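Local coordinates for WlaRA, TDP-fucose-3,4-ketoisomerase (Campylobacter jejuni subsp. jejuni 81116, PDB 5TPV), which adopts the cupin fold of the WxcM-like family and binds thymidine-5'-diphosphate in a pocket to which both subunits of its dimer contribute, at residues K32-I37 with I105-T110; D48-N53 with M92-M97; L68-K73 with K124-L129. One frame throughout, in Å; residues are numbered along the deposited sequence.

Contact 1. Residues K32-I37 with I105-T110; sequences KRIFYI and ILLVLT. With TYD (thymidine-5'-diphosphate), chain E.
The phenyl ring of Phe35 is the apolar centre of this antiparallel strand pair in a sheet of the cupin fold; with Arg33 it forms part of the thymidine-5'-diphosphate pocket. Val108 lies beside it and lays its branched CB over one face, 3.8 Å from the ring centroid, in a CH-pi contact. Over the opposite face comes the methyl C5M of the ligand, centred on the ring at 3.9 Å above its plane. Phe35 reaches this position by placing CG in the crowded site between backbone N and carbonyl carbon (chi1 50°). On the other face of the sheet Ile34 runs alongside Leu109, CG1 to CD2 3.6 Å.

Between these two faces the backbones pair: Phe35 and Val108 exchange two hydrogen bonds, the shorter from Val108 N to Phe35 O at 2.8 Å. Toward the polar edge, the arm of Arg33 turns at chi3 (64°), which leaves Thr110 CG2 over one face of the guanidinium, 3.6 Å from NE. From the edge of that group, in its plane, Arg33 NH2 donates to TYD O4 at 2.8 Å, while NE is held by the carbonyl of Thr112. A classic beta bulge sets Lys32 and Arg33 together opposite Thr110. Strand 56-62 continues the sheet beyond 105-110, and an antiparallel strand of the second subunit continues it beyond 33-37.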
loop_
_atom_site.group_PDB
_atom_site.type_symbol
_atom_site.label_atom_id
_atom_site.label_comp_id
_atom_site.label_asym_id
_atom_site.label_seq_id
_atom_site.Cartn_x
_atom_site.Cartn_y
_atom_site.Cartn_z
ATOM N N LYS B 32 -7.807 -2.536 5.345
ATOM C CA LYS B 32 -8.936 -2.700 4.423
ATOM C C LYS B 32 -8.810 -1.846 3.111
ATOM O O LYS B 32 -9.462 -2.116 2.091
ATOM C CB LYS B 32 -10.137 -2.148 5.185
ATOM C CG LYS B 32 -11.364 -3.012 5.391
ATOM C CD LYS B 32 -11.428 -3.579 6.806
ATOM C CE LYS B 32 -12.876 -3.791 7.235
ATOM N NZ LYS B 32 -13.825 -4.215 6.155
ATOM N N ARG B 33 -8.014 -0.793 3.152
ATOM C CA ARG B 33 -7.813 0.105 2.040
ATOM C C ARG B 33 -6.436 0.770 2.118
ATOM O O ARG B 33 -5.919 1.104 3.215
ATOM C CB ARG B 33 -8.945 1.133 2.104
ATOM C CG ARG B 33 -8.675 2.449 1.394
ATOM C CD ARG B 33 -9.919 3.333 1.279
ATOM N NE ARG B 33 -10.324 3.707 2.622
ATOM C CZ ARG B 33 -10.578 4.945 3.056
ATOM N NH1 ARG B 33 -10.912 5.112 4.308
ATOM N NH2 ARG B 33 -10.512 6.000 2.280
ATOM N N ILE B 34 -5.883 1.037 0.935
ATOM C CA ILE B 34 -4.566 1.661 0.778
ATOM C C ILE B 34 -4.812 2.747 -0.230
ATOM O O ILE B 34 -5.567 2.517 -1.129
ATOM C CB ILE B 34 -3.586 0.583 0.171
ATOM C CG1 ILE B 34 -2.573 0.391 1.212
ATOM C CG2 ILE B 34 -3.078 0.685 -1.291
ATOM C CD1 ILE B 34 -3.257 -0.477 2.207
ATOM N N PHE B 35 -4.108 3.859 -0.147
ATOM C CA PHE B 35 -4.050 4.776 -1.264
ATOM C C PHE B 35 -2.716 5.479 -1.300
ATOM O O PHE B 35 -1.964 5.496 -0.342
ATOM C CB PHE B 35 -5.239 5.776 -1.282
ATOM C CG PHE B 35 -5.474 6.476 0.010
ATOM C CD1 PHE B 35 -4.918 7.702 0.262
ATOM C CD2 PHE B 35 -6.269 5.901 0.999
ATOM C CE1 PHE B 35 -5.149 8.351 1.472
ATOM C CE2 PHE B 35 -6.522 6.564 2.196
ATOM C CZ PHE B 35 -5.976 7.804 2.437
ATOM N N TYR B 36 -2.388 6.016 -2.474
ATOM C CA TYR B 36 -1.120 6.712 -2.648
ATOM C C TYR B 36 -1.380 7.936 -3.514
ATOM O O TYR B 36 -2.287 7.967 -4.374
ATOM C CB TYR B 36 0.037 5.789 -3.153
ATOM C CG TYR B 36 -0.356 4.897 -4.284
ATOM C CD1 TYR B 36 -0.144 5.281 -5.605
ATOM C CD2 TYR B 36 -0.930 3.647 -4.057
ATOM C CE1 TYR B 36 -0.544 4.496 -6.643
ATOM C CE2 TYR B 36 -1.330 2.860 -5.112
ATOM C CZ TYR B 36 -1.150 3.299 -6.388
ATOM O OH TYR B 36 -1.537 2.510 -7.446
ATOM N N ILE B 37 -0.587 8.951 -3.200
ATOM C CA ILE B 37 -0.705 10.284 -3.744
ATOM C C ILE B 37 0.661 10.684 -4.297
ATOM O O ILE B 37 1.740 10.435 -3.708
ATOM C CB ILE B 37 -1.163 11.263 -2.658
ATOM C CG1 ILE B 37 -2.345 10.663 -1.920
ATOM C CG2 ILE B 37 -1.648 12.559 -3.289
ATOM C CD1 ILE B 37 -2.898 11.518 -0.799
ATOM N N ILE B 105 6.193 10.333 -3.198
ATOM C CA ILE B 105 5.058 9.407 -3.270
ATOM C C ILE B 105 4.616 9.110 -1.857
ATOM O O ILE B 105 5.392 8.601 -1.039
ATOM C CB ILE B 105 5.425 8.063 -3.931
ATOM C CG1 ILE B 105 5.904 8.333 -5.370
ATOM C CG2 ILE B 105 4.260 7.059 -3.911
ATOM C CD1 ILE B 105 6.723 7.156 -5.916
ATOM N N LEU B 106 3.357 9.409 -1.581
ATOM C CA LEU B 106 2.828 9.260 -0.228
ATOM C C LEU B 106 1.928 8.065 -0.237
ATOM O O LEU B 106 0.981 8.054 -1.000
ATOM C CB LEU B 106 1.996 10.477 0.189
ATOM C CG LEU B 106 1.374 10.354 1.588
ATOM C CD1 LEU B 106 2.407 10.424 2.667
ATOM C CD2 LEU B 106 0.360 11.484 1.772
ATOM N N LEU B 107 2.244 7.077 0.598
ATOM C CA LEU B 107 1.376 5.933 0.796
ATOM C C LEU B 107 0.683 6.016 2.167
ATOM O O LEU B 107 1.330 6.229 3.207
ATOM C CB LEU B 107 2.208 4.678 0.723
ATOM C CG LEU B 107 1.573 3.320 1.002
ATOM C CD1 LEU B 107 0.538 2.959 -0.025
ATOM C CD2 LEU B 107 2.604 2.198 1.126
ATOM N N VAL B 108 -0.592 5.659 2.149
ATOM C CA VAL B 108 -1.458 5.619 3.314
ATOM C C VAL B 108 -2.170 4.294 3.475
ATOM O O VAL B 108 -2.787 3.755 2.575
ATOM C CB VAL B 108 -2.497 6.764 3.199
ATOM C CG1 VAL B 108 -3.199 6.978 4.541
ATOM C CG2 VAL B 108 -1.781 8.040 2.793
ATOM N N LEU B 109 -2.096 3.759 4.686
ATOM C CA LEU B 109 -2.849 2.573 5.068
ATOM C C LEU B 109 -3.952 2.990 6.047
ATOM O O LEU B 109 -3.733 3.853 6.923
ATOM C CB LEU B 109 -1.917 1.612 5.799
ATOM C CG LEU B 109 -0.444 1.555 5.308
ATOM C CD1 LEU B 109 0.407 0.685 6.173
ATOM C CD2 LEU B 109 -0.328 1.057 3.886
ATOM N N THR B 110 -5.108 2.356 5.901
ATOM C CA THR B 110 -6.225 2.588 6.778
ATOM C C THR B 110 -7.088 1.321 6.966
ATOM O O THR B 110 -7.005 0.314 6.246
ATOM C CB THR B 110 -7.065 3.785 6.326
ATOM O OG1 THR B 110 -8.071 4.132 7.308
ATOM C CG2 THR B 110 -7.761 3.446 5.068
HETATM P PA TYD E . -9.823 13.632 0.606
HETATM O O1A TYD E . -11.069 14.470 0.758
HETATM O O2A TYD E . -9.413 12.684 1.707
HETATM O O3A TYD E . -8.587 14.619 0.303
HETATM P PB TYD E . -7.107 14.259 0.827
HETATM O O1B TYD E . -6.302 15.499 0.521
HETATM O O2B TYD E . -7.298 13.987 2.300
HETATM O O3B TYD E . -6.718 13.048 0.014
HETATM O "O5'" TYD E . -9.944 12.792 -0.762
HETATM C "C5'" TYD E . -9.814 13.441 -2.025
HETATM C "C4'" TYD E . -11.052 13.168 -2.869
HETATM O "O4'" TYD E . -10.967 11.862 -3.444
HETATM C "C3'" TYD E . -12.316 13.221 -2.025
HETATM O "O3'" TYD E . -13.194 14.238 -2.519
HETATM C "C2'" TYD E . -12.974 11.860 -2.150
HETATM C "C1'" TYD E . -12.074 11.041 -3.065
HETATM N N1 TYD E . -11.591 9.858 -2.352
HETATM C C2 TYD E . -12.156 8.594 -2.635
HETATM O O2 TYD E . -13.061 8.505 -3.493
HETATM N N3 TYD E . -11.740 7.487 -2.003
HETATM C C4 TYD E . -10.775 7.549 -1.082
HETATM O O4 TYD E . -10.390 6.515 -0.496
HETATM C C5 TYD E . -10.165 8.864 -0.766
HETATM C C5M TYD E . -9.074 8.976 0.267
HETATM C C6 TYD E . -10.621 9.988 -1.439
#

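Contact 2. Residues D48-N53 with M92-M97; sequences DHANLN and MIWKQM. With TYD (thymidine-5'-diphosphate), chain E.
Two flat side chains, Trp94 and His49, stand out in this pairing of antiparallel strands in the second sheet of the cupin fold. The indole lies against the backbone of its neighbour: one face is covered by peptide atoms, with Asp48 C 3.5 Å above the plane toward the rim and His49 N over the centre. Tyr123 meets the same indole edge-to-face. Over one face of the imidazole, offset toward its rim, passes CD of Lys95, while both ring nitrogens work at the edge. His49 NE2 donates to TYD O2B in a short, nearly straight bond (2.5 Å, 167°), and ND1 of the same ring donates weakly to Asn51 OD1. With Asn51 ND2 held by Glu118, the amide is turned so that its oxygen faces the ring. Two donating nitrogens beside a diphosphate are consistent with a protonated imidazole, although the nearby ammonium of Lys95 would oppose that charge.

A G1 beta bulge puts two residues, Asp48 and His49, across from the single Lys95, Asp48 taking the left-handed backbone position (phi 65°). Asp48 N donates to Lys95 O at 2.8 Å. The Lys95 side chain, bent at chi2 and chi3, folds back over the neighbouring strand, and NZ bonds to His49 O at 3.0 Å from above the carbonyl plane. Just before strand 94-98 begins, Met92 N donates to Asn51 O at 2.7 Å. Between the two chains one water accepts from Asn51 N and Lys95 NZ and donates to Ile93 O, 2.5 Å away.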
loop_
_atom_site.group_PDB
_atom_site.type_symbol
_atom_site.label_atom_id
_atom_site.label_comp_id
_atom_site.label_asym_id
_atom_site.label_seq_id
_atom_site.Cartn_x
_atom_site.Cartn_y
_atom_site.Cartn_z
ATOM N N ASP B 48 -6.722 18.631 5.323
ATOM C CA ASP B 48 -7.741 19.567 5.806
ATOM C C ASP B 48 -9.053 18.875 6.216
ATOM O O ASP B 48 -10.181 19.298 5.895
ATOM C CB ASP B 48 -7.949 20.700 4.782
ATOM C CG ASP B 48 -6.733 21.605 4.655
ATOM O OD1 ASP B 48 -6.229 22.060 5.703
ATOM O OD2 ASP B 48 -6.317 21.891 3.501
ATOM N N HIS B 49 -8.913 17.795 6.970
ATOM C CA HIS B 49 -10.088 17.163 7.541
ATOM C C HIS B 49 -9.671 16.191 8.630
ATOM O O HIS B 49 -8.521 15.812 8.739
ATOM C CB HIS B 49 -10.896 16.437 6.477
ATOM C CG HIS B 49 -10.097 15.430 5.704
ATOM N ND1 HIS B 49 -9.879 14.144 6.154
ATOM C CD2 HIS B 49 -9.426 15.530 4.526
ATOM C CE1 HIS B 49 -9.129 13.488 5.276
ATOM N NE2 HIS B 49 -8.851 14.306 4.270
ATOM N N ALA B 50 -10.653 15.744 9.383
ATOM C CA ALA B 50 -10.492 14.680 10.349
ATOM C C ALA B 50 -11.474 13.629 9.991
ATOM O O ALA B 50 -12.428 13.846 9.203
ATOM C CB ALA B 50 -10.743 15.201 11.752
ATOM N N ASN B 51 -11.202 12.450 10.531
ATOM C CA ASN B 51 -12.006 11.271 10.218
ATOM C C ASN B 51 -12.483 10.633 11.522
ATOM O O ASN B 51 -11.687 10.413 12.490
ATOM C CB ASN B 51 -11.239 10.252 9.341
ATOM C CG ASN B 51 -10.808 10.820 7.984
ATOM O OD1 ASN B 51 -9.933 11.699 7.895
ATOM N ND2 ASN B 51 -11.402 10.317 6.929
ATOM N N LEU B 52 -13.800 10.394 11.550
ATOM C CA LEU B 52 -14.504 9.899 12.749
ATOM C C LEU B 52 -14.127 8.471 13.161
ATOM O O LEU B 52 -13.941 8.188 14.346
ATOM C CB LEU B 52 -16.013 9.961 12.531
ATOM C CG LEU B 52 -16.690 11.336 12.586
ATOM C CD1 LEU B 52 -18.061 11.227 11.952
ATOM C CD2 LEU B 52 -16.796 11.811 14.042
ATOM N N ASN B 53 -13.950 7.601 12.176
ATOM C CA ASN B 53 -13.586 6.200 12.429
ATOM C C ASN B 53 -12.176 5.730 12.084
ATOM O O ASN B 53 -11.670 4.809 12.717
ATOM C CB ASN B 53 -14.606 5.335 11.691
ATOM C CG ASN B 53 -16.026 5.791 11.981
ATOM O OD1 ASN B 53 -16.342 6.059 13.145
ATOM N ND2 ASN B 53 -16.878 5.869 10.957
ATOM N N MET B 92 -10.022 10.747 14.594
ATOM C CA MET B 92 -10.383 12.091 15.095
ATOM C C MET B 92 -9.123 12.850 15.394
ATOM O O MET B 92 -8.916 13.453 16.471
ATOM C CB MET B 92 -11.336 12.018 16.316
ATOM C CG MET B 92 -12.778 11.832 15.910
ATOM S SD MET B 92 -13.327 13.193 14.824
ATOM C CE MET B 92 -13.801 14.450 16.005
ATOM N N ILE B 93 -8.235 12.816 14.416
ATOM C CA ILE B 93 -7.158 13.748 14.449
ATOM C C ILE B 93 -7.168 14.480 13.130
ATOM O O ILE B 93 -7.240 13.851 12.076
ATOM C CB ILE B 93 -5.859 13.003 14.734
ATOM C CG1 ILE B 93 -5.967 12.288 16.086
ATOM C CG2 ILE B 93 -4.685 13.972 14.655
ATOM C CD1 ILE B 93 -4.660 11.829 16.706
ATOM N N TRP B 94 -7.148 15.802 13.213
ATOM C CA TRP B 94 -7.164 16.643 12.017
ATOM C C TRP B 94 -5.738 16.665 11.463
ATOM O O TRP B 94 -4.740 16.682 12.210
ATOM C CB TRP B 94 -7.548 18.054 12.391
ATOM C CG TRP B 94 -7.610 19.053 11.292
ATOM C CD1 TRP B 94 -6.583 19.765 10.754
ATOM C CD2 TRP B 94 -8.790 19.504 10.638
ATOM N NE1 TRP B 94 -7.058 20.657 9.808
ATOM C CE2 TRP B 94 -8.407 20.491 9.706
ATOM C CE3 TRP B 94 -10.138 19.178 10.764
ATOM C CZ2 TRP B 94 -9.316 21.141 8.885
ATOM C CZ3 TRP B 94 -11.053 19.852 9.945
ATOM C CH2 TRP B 94 -10.639 20.804 9.023
ATOM N N LYS B 95 -5.658 16.704 10.143
ATOM C CA LYS B 95 -4.356 16.713 9.488
ATOM C C LYS B 95 -4.358 17.534 8.217
ATOM O O LYS B 95 -5.372 17.650 7.541
ATOM C CB LYS B 95 -3.887 15.266 9.236
ATOM C CG LYS B 95 -4.235 14.636 7.903
ATOM C CD LYS B 95 -5.672 14.253 7.747
ATOM C CE LYS B 95 -6.145 13.270 8.790
ATOM N NZ LYS B 95 -7.555 12.984 8.478
ATOM N N GLN B 96 -3.201 18.088 7.940
ATOM C CA GLN B 96 -2.885 18.737 6.702
ATOM C C GLN B 96 -1.444 18.398 6.241
ATOM O O GLN B 96 -0.513 18.339 7.034
ATOM C CB GLN B 96 -3.101 20.241 6.918
ATOM C CG GLN B 96 -2.838 21.086 5.692
ATOM C CD GLN B 96 -2.824 22.578 6.024
ATOM O OE1 GLN B 96 -2.021 23.033 6.838
ATOM N NE2 GLN B 96 -3.710 23.345 5.381
ATOM N N MET B 97 -1.260 18.146 4.948
ATOM C CA MET B 97 0.051 17.831 4.387
ATOM C C MET B 97 0.468 18.753 3.296
ATOM O O MET B 97 -0.356 19.136 2.490
ATOM C CB MET B 97 0.025 16.456 3.810
ATOM C CG MET B 97 -0.450 15.574 4.932
ATOM S SD MET B 97 -0.835 13.948 4.370
ATOM C CE MET B 97 -2.604 14.329 4.237
HETATM P PA TYD E . -9.823 13.632 0.606
HETATM O O1A TYD E . -11.069 14.470 0.758
HETATM O O2A TYD E . -9.413 12.684 1.707
HETATM O O3A TYD E . -8.587 14.619 0.303
HETATM P PB TYD E . -7.107 14.259 0.827
HETATM O O1B TYD E . -6.302 15.499 0.521
HETATM O O2B TYD E . -7.298 13.987 2.300
HETATM O O3B TYD E . -6.718 13.048 0.014
HETATM O "O5'" TYD E . -9.944 12.792 -0.762
HETATM C "C5'" TYD E . -9.814 13.441 -2.025
HETATM C "C4'" TYD E . -11.052 13.168 -2.869
HETATM O "O4'" TYD E . -10.967 11.862 -3.444
HETATM C "C3'" TYD E . -12.316 13.221 -2.025
HETATM O "O3'" TYD E . -13.194 14.238 -2.519
HETATM C "C2'" TYD E . -12.974 11.860 -2.150
HETATM C "C1'" TYD E . -12.074 11.041 -3.065
HETATM N N1 TYD E . -11.591 9.858 -2.352
HETATM C C2 TYD E . -12.156 8.594 -2.635
HETATM O O2 TYD E . -13.061 8.505 -3.493
HETATM N N3 TYD E . -11.740 7.487 -2.003
HETATM C C4 TYD E . -10.775 7.549 -1.082
HETATM O O4 TYD E . -10.390 6.515 -0.496
HETATM C C5 TYD E . -10.165 8.864 -0.766
HETATM C C5M TYD E . -9.074 8.976 0.267
HETATM C C6 TYD E . -10.621 9.988 -1.439
HETATM O O HOH W 1 -8.509 11.915 11.233
#

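Contact 3. Residues L68-K73 with K124-L129; sequences LIDDGK and KYFCEL
Phe126 and Cys127, on successive positions of helix 123-136, pack against the turn that links antiparallel strands 65-70 and 75-80, a hairpin connection. The ring of Phe126 comes in with its CE2 corner: Gly72 N lies at the ring edge, 3.6 Å from CE2, and Asp70 O is equally near to that atom. With CG anti to the backbone N (chi1 167°), the ring reaches from the helix toward the turn. One residue on, Cys127 SG sits 3.8 Å from Gly72 CA, beside the closest backbone approach, where the CA atoms of Gly72 and Cys127 are 4.8 Å apart.

The turn is set by its own acids. Asp70 OD2 accepts from Gly72 N at 2.6 Å, nearly along the C-O axis, closing an Asx turn. A second Asx turn overlaps it: Asp71 OD2 is met by Lys73 N at 3.1 Å from above the carboxylate plane, and Thr74 OG1 holds it as well. Gly72 has a positive phi (90°), which suits glycine and brings bare main chain up to the helix.

No hydrogen bond joins the two segments. The Gly72 N-H that borders the phenyl ring is spent on Asp70, so the fit here rests on van der Waals contact, while a polar link just outside the segment, from Asp70 OD2 to Tyr123 OH, ties the turn to the first residue of the helix.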
loop_
_atom_site.group_PDB
_atom_site.type_symbol
_atom_site.label_atom_id
_atom_site.label_comp_id
_atom_site.label_asym_id
_atom_site.label_seq_id
_atom_site.Cartn_x
_atom_site.Cartn_y
_atom_site.Cartn_z
ATOM N N LEU B 68 1.076 18.246 9.393
ATOM C CA LEU B 68 0.644 18.879 10.655
ATOM C C LEU B 68 -0.559 18.101 11.102
ATOM O O LEU B 68 -1.442 17.836 10.279
ATOM C CB LEU B 68 0.333 20.357 10.479
ATOM C CG LEU B 68 -0.501 21.132 11.503
ATOM C CD1 LEU B 68 -0.550 22.594 11.041
ATOM C CD2 LEU B 68 -1.946 20.613 11.559
ATOM N N ILE B 69 -0.531 17.676 12.365
ATOM C CA ILE B 69 -1.666 17.014 13.001
ATOM C C ILE B 69 -2.132 17.849 14.220
ATOM O O ILE B 69 -1.313 18.528 14.864
ATOM C CB ILE B 69 -1.390 15.589 13.496
ATOM C CG1 ILE B 69 -0.141 15.528 14.375
ATOM C CG2 ILE B 69 -1.238 14.625 12.340
ATOM C CD1 ILE B 69 0.137 14.147 14.893
ATOM N N ASP B 70 -3.416 17.728 14.536
ATOM C CA ASP B 70 -4.089 18.645 15.471
ATOM C C ASP B 70 -5.168 17.911 16.212
ATOM O O ASP B 70 -6.053 17.282 15.599
ATOM C CB ASP B 70 -4.688 19.835 14.695
ATOM C CG ASP B 70 -5.197 20.954 15.613
ATOM O OD1 ASP B 70 -4.683 22.067 15.450
ATOM O OD2 ASP B 70 -6.032 20.718 16.514
ATOM N N ASP B 71 -5.059 17.898 17.537
ATOM C CA ASP B 71 -6.082 17.248 18.386
ATOM C C ASP B 71 -7.213 18.192 18.857
ATOM O O ASP B 71 -8.015 17.772 19.669
ATOM C CB ASP B 71 -5.475 16.453 19.565
ATOM C CG ASP B 71 -4.840 17.333 20.655
ATOM O OD1 ASP B 71 -4.428 16.752 21.710
ATOM O OD2 ASP B 71 -4.716 18.566 20.491
ATOM N N GLY B 72 -7.338 19.390 18.264
ATOM C CA GLY B 72 -8.319 20.375 18.724
ATOM C C GLY B 72 -7.777 21.306 19.797
ATOM O O GLY B 72 -8.336 22.351 20.035
ATOM N N LYS B 73 -6.695 20.929 20.464
ATOM C CA LYS B 73 -6.076 21.730 21.497
ATOM C C LYS B 73 -4.612 22.022 21.232
ATOM O O LYS B 73 -4.113 23.041 21.681
ATOM C CB LYS B 73 -6.227 20.991 22.829
ATOM C CG LYS B 73 -7.660 20.764 23.340
ATOM C CD LYS B 73 -8.298 22.051 23.886
ATOM C CE LYS B 73 -9.707 21.878 24.482
ATOM N NZ LYS B 73 -9.787 20.973 25.665
ATOM N N LYS B 124 -13.829 24.021 13.198
ATOM C CA LYS B 124 -14.620 24.509 14.325
ATOM C C LYS B 124 -15.451 23.367 14.914
ATOM O O LYS B 124 -15.351 23.069 16.105
ATOM C CB LYS B 124 -15.553 25.682 13.917
ATOM C CG LYS B 124 -15.042 26.730 12.910
ATOM C CD LYS B 124 -14.226 27.858 13.538
ATOM C CE LYS B 124 -15.108 28.887 14.239
ATOM N NZ LYS B 124 -14.498 29.390 15.503
ATOM N N TYR B 125 -16.250 22.710 14.075
ATOM C CA TYR B 125 -17.012 21.536 14.514
ATOM C C TYR B 125 -16.161 20.296 14.847
ATOM O O TYR B 125 -16.536 19.508 15.724
ATOM C CB TYR B 125 -18.110 21.203 13.488
ATOM C CG TYR B 125 -18.993 22.419 13.338
ATOM C CD1 TYR B 125 -19.694 22.904 14.452
ATOM C CD2 TYR B 125 -19.033 23.144 12.140
ATOM C CE1 TYR B 125 -20.451 24.048 14.364
ATOM C CE2 TYR B 125 -19.794 24.294 12.039
ATOM C CZ TYR B 125 -20.494 24.725 13.161
ATOM O OH TYR B 125 -21.252 25.847 13.114
ATOM N N PHE B 126 -15.012 20.142 14.190
ATOM C CA PHE B 126 -14.029 19.138 14.654
ATOM C C PHE B 126 -13.711 19.336 16.139
ATOM O O PHE B 126 -13.778 18.373 16.925
ATOM C CB PHE B 126 -12.730 19.093 13.807
ATOM C CG PHE B 126 -11.618 18.294 14.460
ATOM C CD1 PHE B 126 -11.730 16.925 14.598
ATOM C CD2 PHE B 126 -10.532 18.932 15.047
ATOM C CE1 PHE B 126 -10.748 16.180 15.230
ATOM C CE2 PHE B 126 -9.547 18.203 15.674
ATOM C CZ PHE B 126 -9.640 16.819 15.732
ATOM N N CYS B 127 -13.366 20.571 16.508
ATOM C CA CYS B 127 -12.998 20.877 17.906
ATOM C C CYS B 127 -14.166 20.611 18.856
ATOM O O CYS B 127 -13.993 20.021 19.915
ATOM C CB CYS B 127 -12.470 22.306 18.082
ATOM S SG CYS B 127 -10.913 22.713 17.251
ATOM N N GLU B 128 -15.370 20.966 18.438
ATOM C CA GLU B 128 -16.575 20.743 19.258
ATOM C C GLU B 128 -16.813 19.244 19.443
ATOM O O GLU B 128 -16.989 18.772 20.584
ATOM C CB GLU B 128 -17.779 21.423 18.574
ATOM C CG GLU B 128 -18.912 21.938 19.456
ATOM C CD GLU B 128 -19.913 22.793 18.678
ATOM O OE1 GLU B 128 -20.781 22.231 17.952
ATOM O OE2 GLU B 128 -19.817 24.042 18.789
ATOM N N LEU B 129 -16.831 18.484 18.338
ATOM C CA LEU B 129 -17.081 17.023 18.459
ATOM C C LEU B 129 -15.997 16.323 19.311
ATOM O O LEU B 129 -16.264 15.499 20.210
ATOM C CB LEU B 129 -17.213 16.392 17.078
ATOM C CG LEU B 129 -18.398 16.907 16.225
ATOM C CD1 LEU B 129 -18.413 16.272 14.845
ATOM C CD2 LEU B 129 -19.769 16.662 16.869
#

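Two of the three contacts touch thymidine-5'-diphosphate; the third lies farther off. Contacts 1 and 2, with centres 15 Å apart, belong to the two different sheets of the fold and share one ligand: contact 1 meets the base through Arg33 and Phe35, and contact 2 gives the diphosphate one hydrogen bond, from His49. They meet in the interior, where Leu106 CD2 lies 3.8 Å from Met97 SD. Contact 3 adjoins contact 2, its centre 8 Å away, because strands 65-70 and 94-98 are neighbours; Gln96 O and Leu68 N, 2.8 Å apart, probably form one of the hydrogen bonds between them. Phe126 of contact 3 packs on Ala50 of contact 2, while its side chain stays about 13 Å from a bound TYD.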